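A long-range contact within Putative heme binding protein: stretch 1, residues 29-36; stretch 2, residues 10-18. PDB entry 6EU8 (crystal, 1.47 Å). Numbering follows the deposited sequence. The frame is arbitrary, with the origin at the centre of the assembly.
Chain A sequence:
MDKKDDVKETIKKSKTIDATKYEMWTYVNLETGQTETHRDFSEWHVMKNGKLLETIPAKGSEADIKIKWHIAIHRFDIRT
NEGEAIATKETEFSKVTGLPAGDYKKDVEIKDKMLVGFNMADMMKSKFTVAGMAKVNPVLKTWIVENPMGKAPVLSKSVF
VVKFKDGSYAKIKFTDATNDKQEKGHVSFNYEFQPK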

# COMPACT_ATOMS: atom_id res chain seq x y z
N ASN A 29 -3.48 -6.76 -8.74
CA ASN A 29 -4.16 -6.45 -9.99
C ASN A 29 -5.67 -6.34 -9.73
O ASN A 29 -6.32 -7.35 -9.39
CB ASN A 29 -3.90 -7.57 -11.01
CG ASN A 29 -4.37 -7.23 -12.41
OD1 ASN A 29 -5.48 -6.74 -12.60
ND2 ASN A 29 -3.52 -7.48 -13.40
N LEU A 30 -6.19 -5.13 -9.79
CA LEU A 30 -7.61 -4.85 -9.54
C LEU A 30 -8.53 -5.28 -10.68
O LEU A 30 -9.73 -5.49 -10.46
CB LEU A 30 -7.81 -3.38 -9.23
CG LEU A 30 -7.05 -2.85 -8.01
CD1 LEU A 30 -7.08 -1.33 -7.98
CD2 LEU A 30 -7.64 -3.44 -6.73
N GLU A 31 -7.97 -5.40 -11.90
CA GLU A 31 -8.76 -5.83 -13.06
C GLU A 31 -9.05 -7.32 -12.96
O GLU A 31 -10.20 -7.74 -13.11
CB GLU A 31 -8.07 -5.47 -14.39
CG GLU A 31 -8.92 -5.81 -15.64
CD GLU A 31 -8.46 -5.15 -16.94
OE1 GLU A 31 -7.38 -4.53 -17.01
OE2 GLU A 31 -9.22 -5.26 -17.92
N THR A 32 -8.02 -8.12 -12.68
CA THR A 32 -8.10 -9.58 -12.64
C THR A 32 -8.26 -10.20 -11.25
O THR A 32 -8.64 -11.36 -11.13
CB THR A 32 -6.84 -10.21 -13.24
OG1 THR A 32 -5.69 -9.88 -12.44
CG2 THR A 32 -6.61 -9.74 -14.67
N GLY A 33 -7.91 -9.45 -10.21
CA GLY A 33 -7.86 -10.00 -8.85
C GLY A 33 -6.61 -10.77 -8.45
O GLY A 33 -6.51 -11.22 -7.31
N GLN A 34 -5.66 -10.95 -9.37
CA GLN A 34 -4.43 -11.68 -9.08
C GLN A 34 -3.56 -10.86 -8.12
O GLN A 34 -3.59 -9.62 -8.17
CB GLN A 34 -3.59 -11.85 -10.35
CG GLN A 34 -4.18 -12.68 -11.49
CD GLN A 34 -3.46 -12.38 -12.81
OE1 GLN A 34 -3.49 -11.25 -13.32
NE2 GLN A 34 -2.77 -13.38 -13.34
N THR A 35 -2.80 -11.58 -7.28
CA THR A 35 -1.79 -10.98 -6.38
C THR A 35 -0.49 -11.77 -6.39
O THR A 35 -0.49 -12.96 -6.76
CB THR A 35 -2.28 -10.89 -4.93
OG1 THR A 35 -2.41 -12.21 -4.38
CG2 THR A 35 -3.57 -10.14 -4.81
N GLU A 36 0.61 -11.11 -6.01
CA GLU A 36 1.96 -11.70 -5.88
C GLU A 36 2.67 -11.03 -4.71
O GLU A 36 2.63 -9.80 -4.59
CB GLU A 36 2.80 -11.49 -7.14
CG GLU A 36 2.96 -12.70 -8.05
CD GLU A 36 3.74 -12.38 -9.32
OE1 GLU A 36 4.88 -11.87 -9.27
OE2 GLU A 36 3.19 -12.61 -10.42
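Stretch 2 10-18: TIKKSKTID

Stretch 2 is extended from Ile11 to Asp18, while stretch 1 is a tight turn that opens into a strand at Thr35. The nearest CA pairs are Glu31 CA and Ile11 CA at 6.7 Å, Gly33 CA and Lys15 CA at 8.1 Å, and Thr35 CA and Ile17 CA at 8.8 Å, so the two chains advance in the same direction. No backbone-to-backbone hydrogen bond joins them; side chains of the strand span the gap.

The turn is first built from within. Asn29, its chi1 in the t well, sends OD1 to Thr32 N at 2.9 Å and, more weakly, to Glu31 N at 2.9 Å. Asn29 N donates to Gln34 O at 2.9 Å, closing the loop. Leu30 to Thr32 have helical backbone angles without regular helical bonding.

Leu30 and Glu31 meet the strand mainly through backbone. Ile11, m at both chi angles, points its CA-to-CB bond toward the turn and lays CG2 3.9 Å from Leu30 O and 3.9 Å from Glu31 O. These are van der Waals contacts, and the CA-to-CB bond of Glu31 points away from the strand.

The CA-to-CB bond of Thr32 also points away; its OG1 donates to Gln34 OE1 at 2.7 Å and accepts from Gln34 N at 3.3 Å. Its carbonyl still has a link to the strand: a water lies 2.8 Å from Lys13 NZ and, through a weak bond, 3.5 Å from Thr32 O.

Gly33 is the polar centre of the contact. Lys15 reaches across and donates from NZ to Gly33 O at 2.6 Å, the one direct hydrogen bond between the stretches. With phi at 82° and psi at -3°, a CB here would be jammed against the preceding carbonyl oxygen, so the backbone alone calls for glycine. That CB of Gly33 would point toward the strand, 3.8 Å from Lys15 NZ.

The CA-to-CB bond of Gln34 points away, and that of Thr35 turns back toward the strand. Thr35 CG2 packs 4.0 Å from Ile17 CD1 and 4.3 Å from Lys15 CE. Ile17 starts sideways, but its end comes nearer.

The rule is alternation: Ile11, Lys13 and Lys15 point toward the turn, while Lys12 points away and Ser14 and Thr16 are out of reach. Only 246 Å² is buried in total, with Lys15 giving the largest share.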

# COMPACT_ATOMS: atom_id res chain seq x y z
N THR A 10 -17.62 -2.37 -15.46
CA THR A 10 -16.95 -2.09 -14.16
C THR A 10 -16.77 -3.38 -13.38
O THR A 10 -17.64 -4.24 -13.39
CB THR A 10 -17.79 -1.08 -13.33
OG1 THR A 10 -18.04 0.07 -14.12
CG2 THR A 10 -17.06 -0.64 -12.07
N ILE A 11 -15.62 -3.51 -12.72
CA ILE A 11 -15.28 -4.67 -11.91
C ILE A 11 -15.49 -4.20 -10.46
O ILE A 11 -14.87 -3.23 -10.03
CB ILE A 11 -13.81 -5.10 -12.17
CG1 ILE A 11 -13.54 -5.35 -13.67
CG2 ILE A 11 -13.43 -6.33 -11.36
CD1 ILE A 11 -14.32 -6.51 -14.28
N LYS A 12 -16.42 -4.85 -9.76
CA LYS A 12 -16.79 -4.49 -8.39
C LYS A 12 -16.49 -5.68 -7.50
O LYS A 12 -17.11 -6.74 -7.64
CB LYS A 12 -18.27 -4.12 -8.31
CG LYS A 12 -18.68 -2.99 -9.23
CD LYS A 12 -20.11 -2.53 -8.96
CE LYS A 12 -20.54 -1.45 -9.94
NZ LYS A 12 -21.94 -1.02 -9.70
N LYS A 13 -15.50 -5.55 -6.60
CA LYS A 13 -15.01 -6.68 -5.81
C LYS A 13 -14.51 -6.18 -4.45
O LYS A 13 -14.36 -4.97 -4.23
CB LYS A 13 -13.85 -7.41 -6.51
CG LYS A 13 -14.14 -8.01 -7.88
CD LYS A 13 -15.01 -9.25 -7.77
CE LYS A 13 -15.36 -9.84 -9.14
NZ LYS A 13 -14.16 -10.42 -9.81
N SER A 14 -14.27 -7.16 -3.57
CA SER A 14 -13.63 -6.95 -2.26
C SER A 14 -12.36 -7.79 -2.23
O SER A 14 -12.31 -8.83 -2.87
CB SER A 14 -14.56 -7.37 -1.13
OG SER A 14 -15.75 -6.59 -1.11
N LYS A 15 -11.35 -7.35 -1.47
CA LYS A 15 -10.12 -8.12 -1.29
C LYS A 15 -9.63 -8.06 0.14
O LYS A 15 -9.84 -7.05 0.81
CB LYS A 15 -8.99 -7.54 -2.14
CG LYS A 15 -8.96 -7.98 -3.58
CD LYS A 15 -8.59 -9.44 -3.67
CE LYS A 15 -7.82 -9.72 -4.93
NZ LYS A 15 -7.79 -11.20 -5.08
N THR A 16 -8.95 -9.12 0.56
CA THR A 16 -8.26 -9.16 1.86
C THR A 16 -6.81 -9.55 1.61
O THR A 16 -6.54 -10.61 1.03
CB THR A 16 -8.95 -10.13 2.83
OG1 THR A 16 -10.28 -9.65 3.09
CG2 THR A 16 -8.17 -10.21 4.14
N ILE A 17 -5.88 -8.68 2.02
CA ILE A 17 -4.44 -8.86 1.78
C ILE A 17 -3.68 -9.08 3.11
O ILE A 17 -3.76 -8.27 4.03
CB ILE A 17 -3.82 -7.64 1.04
CG1 ILE A 17 -4.55 -7.33 -0.27
CG2 ILE A 17 -2.31 -7.82 0.84
CD1 ILE A 17 -4.49 -8.42 -1.32
N ASP A 18 -2.90 -10.15 3.17
CA ASP A 18 -2.01 -10.40 4.31
C ASP A 18 -0.72 -9.62 4.14
O ASP A 18 0.22 -10.10 3.50
CB ASP A 18 -1.74 -11.89 4.48
CG ASP A 18 -0.83 -12.21 5.64
OD1 ASP A 18 -0.29 -11.30 6.31
OD2 ASP A 18 -0.61 -13.43 5.87
O HOH W 1 -11.46 -10.63 -9.22